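Local coordinates for uncharacterized protein (Bacteroides eggerthii, PDB 4L3R) that is of unknown function but belongs to the DUF4847 family, placed in the calycin clan, many of whose members bind small hydrophobic ligands in a beta-barrel, at residues B[41-46]-B[103-108]. Numbering follows the deposited sequence.
Sequences KASREL and ESDKLA
Asp105 OD2 is gripped by three donors, two from the helix that Asp105 caps and one from a second helix. Across the contact, Ser43 OG donates to Asp105 OD2 at 2.7 Å, meeting it on the syn side and 20° out of the carboxylate plane. From the first turn of its own helix come two weak capping bonds, Leu107 N to Asp105 OD2 at 3.2 Å and the straighter Ala108 N to Asp105 OD2 at 3.4 Å. The N-cap residue here also ties two helices together: CG stands anti to the backbone N (chi1 -167°), and the carboxylate it carries reaches both the first turn of helix 106-116 and helix 37-48. The other oxygen, OD1, is approached by Leu46, whose side chain and that of Asp105 reach toward each other tip to tip, with Leu46 CD1 3.4 Å from Asp105 OD1. Leu107 CB packs against Ser43 OG at 3.7 Å, and the Leu107 side chain also touches Phe29 and Phe53. Trp34 NE1 also hydrogen-bonds to Ser43 OG, so the hydroxyl of the buried Ser43 bridges the indole N-H and the carboxylate. Such a cap probably favours an ionised Asp105, its negative charge facing the positive end of the helix dipole.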
ATOM      1  N   LYS B  41       0.667  36.189   9.380  1.00 60.60           N
ATOM      2  CA  LYS B  41       1.683  36.427   8.348  1.00 62.34           C
ATOM      3  C   LYS B  41       2.828  35.411   8.475  1.00 65.65           C
ATOM      4  O   LYS B  41       3.203  34.798   7.479  1.00 65.05           O
ATOM      5  CB  LYS B  41       2.225  37.868   8.458  1.00 68.23           C
ATOM      6  CG  LYS B  41       3.197  38.299   7.357  1.00 90.51           C
ATOM      7  CD  LYS B  41       3.693  39.729   7.605  1.00108.65           C
ATOM      8  CE  LYS B  41       4.809  40.159   6.680  1.00125.34           C
ATOM      9  NZ  LYS B  41       4.312  40.507   5.323  1.00136.88           N
ATOM     10  N   ALA B  42       3.358  35.223   9.701  1.00 61.65           N
ATOM     11  CA  ALA B  42       4.456  34.290   9.979  1.00 61.25           C
ATOM     12  C   ALA B  42       4.047  32.825   9.682  1.00 63.26           C
ATOM     13  O   ALA B  42       4.861  32.053   9.176  1.00 63.18           O
ATOM     14  CB  ALA B  42       4.910  34.433  11.429  1.00 62.36           C
ATOM     15  N   SER B  43       2.784  32.460   9.966  1.00 57.62           N
ATOM     16  CA  SER B  43       2.269  31.125   9.656  1.00 54.97           C
ATOM     17  C   SER B  43       2.156  30.920   8.149  1.00 59.48           C
ATOM     18  O   SER B  43       2.466  29.838   7.651  1.00 58.50           O
ATOM     19  CB  SER B  43       0.903  30.895  10.292  1.00 55.21           C
ATOM     20  OG  SER B  43       1.029  30.617  11.674  1.00 61.14           O
ATOM     21  N   ARG B  44       1.689  31.950   7.431  1.00 57.55           N
ATOM     22  CA  ARG B  44       1.535  31.880   5.978  1.00 57.79           C
ATOM     23  C   ARG B  44       2.885  31.754   5.282  1.00 63.46           C
ATOM     24  O   ARG B  44       2.942  31.110   4.241  1.00 63.85           O
ATOM     25  CB  ARG B  44       0.751  33.079   5.438  1.00 56.33           C
ATOM     26  CG  ARG B  44      -0.740  32.942   5.708  1.00 56.92           C
ATOM     27  CD  ARG B  44      -1.482  34.167   5.239  1.00 56.13           C
ATOM     28  NE  ARG B  44      -2.929  34.053   5.420  1.00 59.75           N
ATOM     29  CZ  ARG B  44      -3.761  33.388   4.623  1.00 74.05           C
ATOM     30  NH1 ARG B  44      -3.300  32.724   3.568  1.00 65.88           N
ATOM     31  NH2 ARG B  44      -5.064  33.372   4.882  1.00 58.86           N
ATOM     32  N   GLU B  45       3.970  32.308   5.862  1.00 61.37           N
ATOM     33  CA  GLU B  45       5.313  32.166   5.295  1.00 63.34           C
ATOM     34  C   GLU B  45       5.815  30.738   5.514  1.00 65.73           C
ATOM     35  O   GLU B  45       6.422  30.167   4.610  1.00 66.36           O
ATOM     36  CB  GLU B  45       6.296  33.194   5.886  1.00 67.18           C
ATOM     37  CG  GLU B  45       6.046  34.625   5.424  1.00 79.61           C
ATOM     38  CD  GLU B  45       6.103  34.869   3.927  1.00109.85           C
ATOM     39  OE1 GLU B  45       6.895  34.190   3.234  1.00110.24           O
ATOM     40  OE2 GLU B  45       5.345  35.742   3.444  1.00109.18           O
ATOM     41  N   LEU B  46       5.522  30.141   6.684  1.00 59.69           N
ATOM     42  CA  LEU B  46       5.885  28.746   6.957  1.00 57.77           C
ATOM     43  C   LEU B  46       5.071  27.801   6.064  1.00 58.68           C
ATOM     44  O   LEU B  46       5.595  26.770   5.650  1.00 58.01           O
ATOM     45  CB  LEU B  46       5.679  28.402   8.443  1.00 55.86           C
ATOM     46  CG  LEU B  46       6.666  29.091   9.394  1.00 61.97           C
ATOM     47  CD1 LEU B  46       6.170  29.058  10.814  1.00 60.19           C
ATOM     48  CD2 LEU B  46       8.056  28.461   9.306  1.00 65.80           C
ATOM     49  N   GLU B 103       5.569  22.166  18.811  1.00 62.40           N
ATOM     50  CA  GLU B 103       5.320  23.299  17.921  1.00 60.07           C
ATOM     51  C   GLU B 103       5.114  24.594  18.695  1.00 65.14           C
ATOM     52  O   GLU B 103       4.502  24.576  19.761  1.00 65.64           O
ATOM     53  CB  GLU B 103       4.078  23.046  17.061  1.00 58.06           C
ATOM     54  CG  GLU B 103       4.231  21.922  16.051  1.00 61.67           C
ATOM     55  CD  GLU B 103       5.170  22.181  14.886  1.00 70.20           C
ATOM     56  OE1 GLU B 103       5.854  23.230  14.861  1.00 61.00           O
ATOM     57  OE2 GLU B 103       5.217  21.323  13.977  1.00 61.94           O
ATOM     58  N   SER B 104       5.625  25.713  18.153  1.00 61.44           N
ATOM     59  CA  SER B 104       5.388  27.053  18.689  1.00 62.46           C
ATOM     60  C   SER B 104       4.355  27.793  17.811  1.00 63.85           C
ATOM     61  O   SER B 104       3.588  28.605  18.324  1.00 65.01           O
ATOM     62  CB  SER B 104       6.688  27.853  18.787  1.00 68.47           C
ATOM     63  OG  SER B 104       7.246  28.168  17.520  1.00 77.77           O
ATOM     64  N   ASP B 105       4.340  27.524  16.497  1.00 57.77           N
ATOM     65  CA  ASP B 105       3.424  28.171  15.556  1.00 55.39           C
ATOM     66  C   ASP B 105       1.985  27.690  15.777  1.00 54.27           C
ATOM     67  O   ASP B 105       1.757  26.488  15.864  1.00 52.81           O
ATOM     68  CB  ASP B 105       3.871  27.873  14.116  1.00 56.81           C
ATOM     69  CG  ASP B 105       3.194  28.739  13.091  1.00 65.98           C
ATOM     70  OD1 ASP B 105       3.636  29.887  12.904  1.00 68.94           O
ATOM     71  OD2 ASP B 105       2.208  28.278  12.486  1.00 71.27           O
ATOM     72  N   LYS B 106       1.020  28.625  15.860  1.00 49.45           N
ATOM     73  CA  LYS B 106      -0.387  28.282  16.106  1.00 47.98           C
ATOM     74  C   LYS B 106      -0.995  27.437  14.989  1.00 51.27           C
ATOM     75  O   LYS B 106      -1.789  26.552  15.298  1.00 50.44           O
ATOM     76  CB  LYS B 106      -1.242  29.535  16.327  1.00 50.03           C
ATOM     77  CG  LYS B 106      -0.934  30.243  17.647  1.00 49.29           C
ATOM     78  CD  LYS B 106      -1.875  31.421  17.850  1.00 56.53           C
ATOM     79  CE  LYS B 106      -1.677  32.109  19.180  1.00 67.88           C
ATOM     80  NZ  LYS B 106      -2.698  33.162  19.407  1.00 74.68           N
ATOM     81  N   LEU B 107      -0.650  27.691  13.711  1.00 47.50           N
ATOM     82  CA  LEU B 107      -1.178  26.864  12.614  1.00 45.95           C
ATOM     83  C   LEU B 107      -0.652  25.434  12.732  1.00 46.87           C
ATOM     84  O   LEU B 107      -1.410  24.488  12.513  1.00 45.05           O
ATOM     85  CB  LEU B 107      -0.821  27.443  11.233  1.00 46.58           C
ATOM     86  CG  LEU B 107      -1.458  26.741  10.017  1.00 50.47           C
ATOM     87  CD1 LEU B 107      -2.980  26.828  10.059  1.00 50.18           C
ATOM     88  CD2 LEU B 107      -0.926  27.320   8.718  1.00 52.74           C
ATOM     89  N   ALA B 108       0.632  25.278  13.097  1.00 44.51           N
ATOM     90  CA  ALA B 108       1.259  23.961  13.277  1.00 45.05           C
ATOM     91  C   ALA B 108       0.637  23.199  14.464  1.00 49.85           C
ATOM     92  O   ALA B 108       0.436  21.990  14.368  1.00 48.69           O
ATOM     93  CB  ALA B 108       2.759  24.119  13.478  1.00 47.11           C
TER